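Local coordinates for acetyl-CoA acetyltransferase (Mycobacterium smegmatis, PDB 4EGV), which is a monomeric thiolase-like protein with the thiolase fold and an additional C-terminal domain, and possibly has acyltransferase activity, at residues Leu54-Ile68 with Leu276-Pro289. Sequence-based numbering, arbitrary orientation.
Sequences LHDCGADADTVARAI and LMMSVESARKLGVP
Leu-276 extends its CG anti to the backbone N (chi1 -175°), and Val-64 turns CG1 the same way (chi1 -176°). This brings Val-64 CG1 to 3.9 Å from Leu-276 CD2. That methyl is shared: Leu-54 CD1, whose side chain crosses Leu-276 at about a right angle, also comes to 3.9 Å from Leu-276 CD2, and Cys-57 SG touches it too. The second branch of Val-64, CG2, lies 4.1 Å from Leu-286 CD1. Ala-67 CB touches this CD1 too, so Leu-286 rests on one side of helix 61-67. At the loop, Ala-59 CB sits 3.5 Å from Leu-286 O and 4.1 Å from Val-288 CG2. Cys-57 O faces Val-288 CG1 and Pro-289 CD, each at 3.5 Å. No hydrogen bond joins the segments; the contact is mainly apolar. Helices 61-67 and 280-286 run roughly antiparallel, at 143°, with axes 11.3 Å apart. Gly-287, with positive phi, follows the latter in a Schellman motif. Leu-276 also packs on Val-23 and Val-136 of neighbouring strands. Helix 61-67 and the loop before it thus pack on the C-terminal end of inner strand 271-279 and the last turn of helix 280-286, within the thiolase fold.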
ATOM      1  N   LEU A  54      19.742   4.853 -14.080  1.00 40.96           N
ATOM      2  CA  LEU A  54      20.613   4.663 -15.214  1.00 42.45           C
ATOM      3  C   LEU A  54      22.063   4.598 -14.804  1.00 43.94           C
ATOM      4  O   LEU A  54      22.870   3.958 -15.454  1.00 43.70           O
ATOM      5  CB  LEU A  54      20.448   5.828 -16.165  1.00 42.86           C
ATOM      6  CG  LEU A  54      19.643   5.667 -17.459  1.00 42.58           C
ATOM      7  CD1 LEU A  54      18.352   4.920 -17.254  1.00 42.90           C
ATOM      8  CD2 LEU A  54      19.410   7.036 -18.028  1.00 42.81           C
ATOM      9  N   HIS A  55      22.413   5.283 -13.732  1.00 46.03           N
ATOM     10  CA  HIS A  55      23.766   5.185 -13.244  1.00 48.34           C
ATOM     11  C   HIS A  55      24.064   3.974 -12.386  1.00 48.30           C
ATOM     12  O   HIS A  55      25.192   3.457 -12.400  1.00 48.45           O
ATOM     13  CB  HIS A  55      24.180   6.401 -12.460  1.00 49.36           C
ATOM     14  CG  HIS A  55      25.653   6.633 -12.544  1.00 54.34           C
ATOM     15  ND1 HIS A  55      26.527   6.369 -11.505  1.00 55.94           N
ATOM     16  CD2 HIS A  55      26.418   7.014 -13.597  1.00 57.97           C
ATOM     17  CE1 HIS A  55      27.760   6.640 -11.899  1.00 57.34           C
ATOM     18  NE2 HIS A  55      27.722   7.027 -13.163  1.00 59.15           N
ATOM     19  N   ASP A  56      23.050   3.563 -11.635  1.00 48.09           N
ATOM     20  CA  ASP A  56      23.112   2.440 -10.762  1.00 48.00           C
ATOM     21  C   ASP A  56      23.457   1.166 -11.518  1.00 48.23           C
ATOM     22  O   ASP A  56      24.156   0.322 -10.977  1.00 48.30           O
ATOM     23  CB  ASP A  56      21.782   2.289 -10.056  1.00 48.02           C
ATOM     24  CG  ASP A  56      21.829   1.292  -8.928  1.00 47.11           C
ATOM     25  OD1 ASP A  56      22.586   1.545  -7.957  1.00 44.56           O
ATOM     26  OD2 ASP A  56      21.079   0.282  -9.020  1.00 44.60           O
ATOM     27  N   CYS A  57      23.036   1.054 -12.754  1.00 48.36           N
ATOM     28  CA  CYS A  57      23.254  -0.158 -13.528  1.00 48.41           C
ATOM     29  C   CYS A  57      24.644  -0.465 -14.002  1.00 49.46           C
ATOM     30  O   CYS A  57      24.863  -1.519 -14.511  1.00 49.38           O
ATOM     31  CB  CYS A  57      22.275  -0.255 -14.695  1.00 48.52           C
ATOM     32  SG  CYS A  57      22.659   0.570 -16.158  1.00 42.69           S
ATOM     33  N   GLY A  58      25.569   0.455 -13.833  1.00 50.77           N
ATOM     34  CA  GLY A  58      26.960   0.250 -14.165  1.00 52.07           C
ATOM     35  C   GLY A  58      27.365   0.200 -15.611  1.00 52.81           C
ATOM     36  O   GLY A  58      28.415  -0.267 -15.941  1.00 52.56           O
ATOM     37  N   ALA A  59      26.531   0.704 -16.481  1.00 53.63           N
ATOM     38  CA  ALA A  59      26.828   0.737 -17.881  1.00 54.39           C
ATOM     39  C   ALA A  59      26.726   2.161 -18.239  1.00 55.00           C
ATOM     40  O   ALA A  59      26.414   2.953 -17.417  1.00 55.79           O
ATOM     41  CB  ALA A  59      25.841  -0.022 -18.624  1.00 54.30           C
ATOM     42  N   ASP A  60      26.997   2.497 -19.475  1.00 54.88           N
ATOM     43  CA  ASP A  60      26.892   3.867 -19.939  1.00 55.23           C
ATOM     44  C   ASP A  60      25.460   4.330 -19.960  1.00 54.67           C
ATOM     45  O   ASP A  60      24.656   3.794 -20.659  1.00 54.33           O
ATOM     46  CB  ASP A  60      27.455   3.928 -21.345  1.00 55.58           C
ATOM     47  CG  ASP A  60      27.484   5.286 -21.900  1.00 56.41           C
ATOM     48  OD1 ASP A  60      27.599   6.241 -21.147  1.00 55.88           O
ATOM     49  OD2 ASP A  60      27.414   5.395 -23.115  1.00 56.31           O
ATOM     50  N   ALA A  61      25.159   5.357 -19.203  1.00 54.01           N
ATOM     51  CA  ALA A  61      23.821   5.863 -19.088  1.00 53.44           C
ATOM     52  C   ALA A  61      23.166   6.227 -20.406  1.00 52.91           C
ATOM     53  O   ALA A  61      22.033   5.923 -20.637  1.00 52.54           O
ATOM     54  CB  ALA A  61      23.833   7.021 -18.183  1.00 53.51           C
ATOM     55  N   ASP A  62      23.902   6.893 -21.266  1.00 52.45           N
ATOM     56  CA  ASP A  62      23.391   7.388 -22.515  1.00 52.04           C
ATOM     57  C   ASP A  62      23.040   6.275 -23.470  1.00 50.98           C
ATOM     58  O   ASP A  62      22.051   6.348 -24.156  1.00 50.51           O
ATOM     59  CB  ASP A  62      24.400   8.327 -23.162  1.00 52.68           C
ATOM     60  CG  ASP A  62      24.594   9.608 -22.392  1.00 54.37           C
ATOM     61  OD1 ASP A  62      23.670  10.081 -21.758  1.00 54.51           O
ATOM     62  OD2 ASP A  62      25.685  10.161 -22.425  1.00 56.78           O
ATOM     63  N   THR A  63      23.863   5.244 -23.512  1.00 49.60           N
ATOM     64  CA  THR A  63      23.601   4.079 -24.337  1.00 48.50           C
ATOM     65  C   THR A  63      22.350   3.360 -23.838  1.00 47.47           C
ATOM     66  O   THR A  63      21.547   2.869 -24.644  1.00 47.22           O
ATOM     67  CB  THR A  63      24.817   3.119 -24.392  1.00 48.89           C
ATOM     68  OG1 THR A  63      26.012   3.893 -24.461  1.00 49.50           O
ATOM     69  CG2 THR A  63      24.778   2.196 -25.625  1.00 48.28           C
ATOM     70  N   VAL A  64      22.180   3.331 -22.515  1.00 45.78           N
ATOM     71  CA  VAL A  64      21.044   2.664 -21.888  1.00 44.60           C
ATOM     72  C   VAL A  64      19.761   3.413 -22.199  1.00 43.86           C
ATOM     73  O   VAL A  64      18.769   2.826 -22.616  1.00 43.29           O
ATOM     74  CB  VAL A  64      21.230   2.502 -20.340  1.00 44.65           C
ATOM     75  CG1 VAL A  64      20.080   1.705 -19.718  1.00 43.42           C
ATOM     76  CG2 VAL A  64      22.527   1.819 -20.034  1.00 44.46           C
ATOM     77  N   ALA A  65      19.802   4.720 -21.980  1.00 42.98           N
ATOM     78  CA  ALA A  65      18.720   5.624 -22.327  1.00 42.64           C
ATOM     79  C   ALA A  65      18.222   5.498 -23.785  1.00 42.82           C
ATOM     80  O   ALA A  65      17.017   5.491 -24.035  1.00 42.03           O
ATOM     81  CB  ALA A  65      19.134   7.039 -22.055  1.00 42.57           C
ATOM     82  N   ARG A  66      19.144   5.410 -24.746  1.00 43.16           N
ATOM     83  CA  ARG A  66      18.759   5.212 -26.151  1.00 43.51           C
ATOM     84  C   ARG A  66      18.080   3.859 -26.394  1.00 42.70           C
ATOM     85  O   ARG A  66      17.347   3.711 -27.359  1.00 42.24           O
ATOM     86  CB  ARG A  66      19.941   5.435 -27.114  1.00 44.00           C
ATOM     87  CG  ARG A  66      20.238   6.918 -27.387  1.00 47.06           C
ATOM     88  CD  ARG A  66      21.380   7.164 -28.428  1.00 51.62           C
ATOM     89  NE  ARG A  66      22.625   6.405 -28.173  1.00 54.12           N
ATOM     90  CZ  ARG A  66      23.688   6.832 -27.482  1.00 52.99           C
ATOM     91  NH1 ARG A  66      23.726   8.037 -26.945  1.00 51.25           N
ATOM     92  NH2 ARG A  66      24.728   6.036 -27.327  1.00 52.12           N
ATOM     93  N   ALA A  67      18.297   2.899 -25.494  1.00 41.68           N
ATOM     94  CA  ALA A  67      17.767   1.564 -25.660  1.00 40.81           C
ATOM     95  C   ALA A  67      16.383   1.367 -25.028  1.00 40.15           C
ATOM     96  O   ALA A  67      15.718   0.360 -25.288  1.00 39.78           O
ATOM     97  CB  ALA A  67      18.769   0.515 -25.122  1.00 40.95           C
ATOM     98  N   ILE A  68      15.969   2.308 -24.185  1.00 39.02           N
ATOM     99  CA  ILE A  68      14.648   2.254 -23.549  1.00 38.44           C
ATOM    100  C   ILE A  68      13.483   2.333 -24.569  1.00 38.72           C
ATOM    101  O   ILE A  68      13.350   3.310 -25.302  1.00 38.17           O
ATOM    102  CB  ILE A  68      14.458   3.350 -22.439  1.00 38.00           C
ATOM    103  CG1 ILE A  68      15.425   3.141 -21.292  1.00 36.80           C
ATOM    104  CG2 ILE A  68      13.036   3.347 -21.899  1.00 36.30           C
ATOM    105  CD1 ILE A  68      15.606   4.348 -20.405  1.00 32.92           C
ATOM    106  N   LEU A 276      14.795   0.490 -13.327  1.00 30.71           N
ATOM    107  CA  LEU A 276      15.203   0.099 -14.638  1.00 31.67           C
ATOM    108  C   LEU A 276      15.234  -1.411 -14.766  1.00 32.77           C
ATOM    109  O   LEU A 276      15.888  -2.080 -14.021  1.00 32.28           O
ATOM    110  CB  LEU A 276      16.561   0.712 -14.928  1.00 31.41           C
ATOM    111  CG  LEU A 276      17.239   0.589 -16.299  1.00 31.55           C
ATOM    112  CD1 LEU A 276      16.407   1.135 -17.514  1.00 26.38           C
ATOM    113  CD2 LEU A 276      18.607   1.226 -16.162  1.00 29.64           C
HETATM  114  N   MSE A 277      14.518  -1.929 -15.747  1.00 35.20           N
HETATM  115  CA  MSE A 277      14.280  -3.343 -15.907  1.00 38.15           C
HETATM  116  C   MSE A 277      14.525  -3.749 -17.337  1.00 38.58           C
HETATM  117  O   MSE A 277      14.291  -2.979 -18.258  1.00 38.29           O
HETATM  118  CB  MSE A 277      12.843  -3.605 -15.576  1.00 39.30           C
HETATM  119  CG  MSE A 277      12.493  -5.062 -15.316  1.00 46.41           C
HETATM  120 SE   MSE A 277      10.556  -5.282 -14.871  1.00 58.91          SE
HETATM  121  CE  MSE A 277      10.309  -3.605 -13.915  1.00 58.73           C
HETATM  122  N   MSE A 278      14.975  -4.977 -17.524  1.00 39.65           N
HETATM  123  CA  MSE A 278      15.478  -5.442 -18.816  1.00 40.46           C
HETATM  124  C   MSE A 278      15.377  -6.954 -18.933  1.00 40.30           C
HETATM  125  O   MSE A 278      15.284  -7.651 -17.944  1.00 39.64           O
HETATM  126  CB  MSE A 278      16.969  -5.121 -18.921  1.00 40.59           C
HETATM  127  CG  MSE A 278      17.380  -3.915 -19.659  1.00 43.93           C
HETATM  128 SE   MSE A 278      19.328  -3.608 -19.435  1.00 46.46          SE
HETATM  129  CE  MSE A 278      19.642  -5.117 -18.304  1.00 50.53           C
ATOM    130  N   SER A 279      15.465  -7.449 -20.162  1.00 40.80           N
ATOM    131  CA  SER A 279      15.739  -8.840 -20.422  1.00 40.75           C
ATOM    132  C   SER A 279      17.195  -9.070 -20.132  1.00 41.33           C
ATOM    133  O   SER A 279      18.017  -8.215 -20.341  1.00 41.24           O
ATOM    134  CB  SER A 279      15.398  -9.206 -21.862  1.00 40.57           C
ATOM    135  OG  SER A 279      16.130  -8.453 -22.787  1.00 39.00           O
ATOM    136  N   VAL A 280      17.506 -10.240 -19.627  1.00 42.31           N
ATOM    137  CA  VAL A 280      18.873 -10.684 -19.415  1.00 43.48           C
ATOM    138  C   VAL A 280      19.762 -10.540 -20.687  1.00 44.18           C
ATOM    139  O   VAL A 280      20.944 -10.223 -20.606  1.00 43.85           O
ATOM    140  CB  VAL A 280      18.798 -12.110 -18.763  1.00 43.61           C
ATOM    141  CG1 VAL A 280      19.836 -13.094 -19.242  1.00 43.91           C
ATOM    142  CG2 VAL A 280      18.723 -11.995 -17.258  1.00 43.57           C
ATOM    143  N   GLU A 281      19.161 -10.730 -21.850  1.00 45.36           N
ATOM    144  CA  GLU A 281      19.786 -10.493 -23.126  1.00 47.23           C
ATOM    145  C   GLU A 281      20.154  -9.039 -23.361  1.00 47.12           C
ATOM    146  O   GLU A 281      21.225  -8.737 -23.852  1.00 47.20           O
ATOM    147  CB  GLU A 281      18.860 -10.951 -24.225  1.00 48.10           C
ATOM    148  CG  GLU A 281      19.423 -10.828 -25.630  1.00 53.00           C
ATOM    149  CD  GLU A 281      18.384 -11.140 -26.714  1.00 59.46           C
ATOM    150  OE1 GLU A 281      17.147 -11.164 -26.443  1.00 61.48           O
ATOM    151  OE2 GLU A 281      18.809 -11.376 -27.854  1.00 60.55           O
ATOM    152  N   SER A 282      19.262  -8.127 -23.030  1.00 47.30           N
ATOM    153  CA  SER A 282      19.617  -6.710 -23.068  1.00 47.26           C
ATOM    154  C   SER A 282      20.674  -6.308 -22.035  1.00 47.22           C
ATOM    155  O   SER A 282      21.500  -5.448 -22.287  1.00 47.01           O
ATOM    156  CB  SER A 282      18.387  -5.837 -22.912  1.00 46.96           C
ATOM    157  OG  SER A 282      17.518  -5.988 -23.994  1.00 45.63           O
ATOM    158  N   ALA A 283      20.668  -6.955 -20.887  1.00 47.58           N
ATOM    159  CA  ALA A 283      21.667  -6.691 -19.867  1.00 48.65           C
ATOM    160  C   ALA A 283      23.085  -7.049 -20.298  1.00 49.64           C
ATOM    161  O   ALA A 283      24.017  -6.365 -19.952  1.00 49.16           O
ATOM    162  CB  ALA A 283      21.303  -7.383 -18.588  1.00 48.24           C
ATOM    163  N   ARG A 284      23.236  -8.141 -21.046  1.00 51.50           N
ATOM    164  CA  ARG A 284      24.531  -8.562 -21.575  1.00 52.64           C
ATOM    165  C   ARG A 284      24.995  -7.643 -22.714  1.00 53.34           C
ATOM    166  O   ARG A 284      26.135  -7.208 -22.717  1.00 53.48           O
ATOM    167  CB  ARG A 284      24.472 -10.021 -22.014  1.00 52.78           C
ATOM    168  CG  ARG A 284      24.652 -10.994 -20.860  1.00 53.75           C
ATOM    169  CD  ARG A 284      24.566 -12.407 -21.341  1.00 55.56           C
ATOM    170  NE  ARG A 284      24.150 -13.337 -20.284  1.00 56.14           N
ATOM    171  CZ  ARG A 284      23.046 -14.110 -20.335  1.00 55.91           C
ATOM    172  NH1 ARG A 284      22.214 -14.102 -21.404  1.00 53.89           N
ATOM    173  NH2 ARG A 284      22.791 -14.921 -19.319  1.00 53.80           N
ATOM    174  N   LYS A 285      24.088  -7.327 -23.640  1.00 54.31           N
ATOM    175  CA  LYS A 285      24.325  -6.452 -24.802  1.00 55.47           C
ATOM    176  C   LYS A 285      24.830  -5.070 -24.440  1.00 55.19           C
ATOM    177  O   LYS A 285      25.726  -4.565 -25.056  1.00 54.48           O
ATOM    178  CB  LYS A 285      23.041  -6.337 -25.626  1.00 56.07           C
ATOM    179  CG  LYS A 285      23.238  -6.078 -27.114  1.00 59.10           C
ATOM    180  CD  LYS A 285      22.341  -7.031 -27.968  1.00 64.97           C
ATOM    181  CE  LYS A 285      20.811  -6.736 -27.896  1.00 67.27           C
ATOM    182  NZ  LYS A 285      20.444  -5.580 -28.757  1.00 67.49           N
ATOM    183  N   LEU A 286      24.283  -4.572 -23.358  1.00 55.94           N
ATOM    184  CA  LEU A 286      24.485  -3.251 -22.839  1.00 56.50           C
ATOM    185  C   LEU A 286      25.579  -3.154 -21.812  1.00 56.96           C
ATOM    186  O   LEU A 286      25.979  -2.082 -21.475  1.00 58.18           O
ATOM    187  CB  LEU A 286      23.195  -2.786 -22.210  1.00 56.27           C
ATOM    188  CG  LEU A 286      22.148  -2.226 -23.139  1.00 56.36           C
ATOM    189  CD1 LEU A 286      21.302  -1.393 -22.338  1.00 55.47           C
ATOM    190  CD2 LEU A 286      22.734  -1.414 -24.215  1.00 55.36           C
ATOM    191  N   GLY A 287      26.064  -4.257 -21.292  1.00 56.62           N
ATOM    192  CA  GLY A 287      27.296  -4.203 -20.547  1.00 56.03           C
ATOM    193  C   GLY A 287      27.175  -4.001 -19.076  1.00 55.14           C
ATOM    194  O   GLY A 287      28.058  -3.539 -18.428  1.00 55.58           O
ATOM    195  N   VAL A 288      26.042  -4.418 -18.593  1.00 54.02           N
ATOM    196  CA  VAL A 288      25.534  -4.392 -17.204  1.00 53.03           C
ATOM    197  C   VAL A 288      26.064  -5.523 -16.359  1.00 52.41           C
ATOM    198  O   VAL A 288      25.660  -6.652 -16.545  1.00 51.73           O
ATOM    199  CB  VAL A 288      23.987  -4.448 -17.139  1.00 53.15           C
ATOM    200  CG1 VAL A 288      23.501  -4.469 -15.705  1.00 52.65           C
ATOM    201  CG2 VAL A 288      23.382  -3.275 -17.883  1.00 53.01           C
ATOM    202  N   PRO A 289      26.956  -5.211 -15.402  1.00 52.28           N
ATOM    203  CA  PRO A 289      27.544  -6.228 -14.547  1.00 52.13           C
ATOM    204  C   PRO A 289      26.507  -7.162 -13.921  1.00 51.67           C
ATOM    205  O   PRO A 289      25.480  -6.726 -13.448  1.00 51.31           O
ATOM    206  CB  PRO A 289      28.239  -5.392 -13.469  1.00 52.32           C
ATOM    207  CG  PRO A 289      28.567  -4.126 -14.143  1.00 52.11           C
ATOM    208  CD  PRO A 289      27.442  -3.866 -15.052  1.00 52.02           C
TER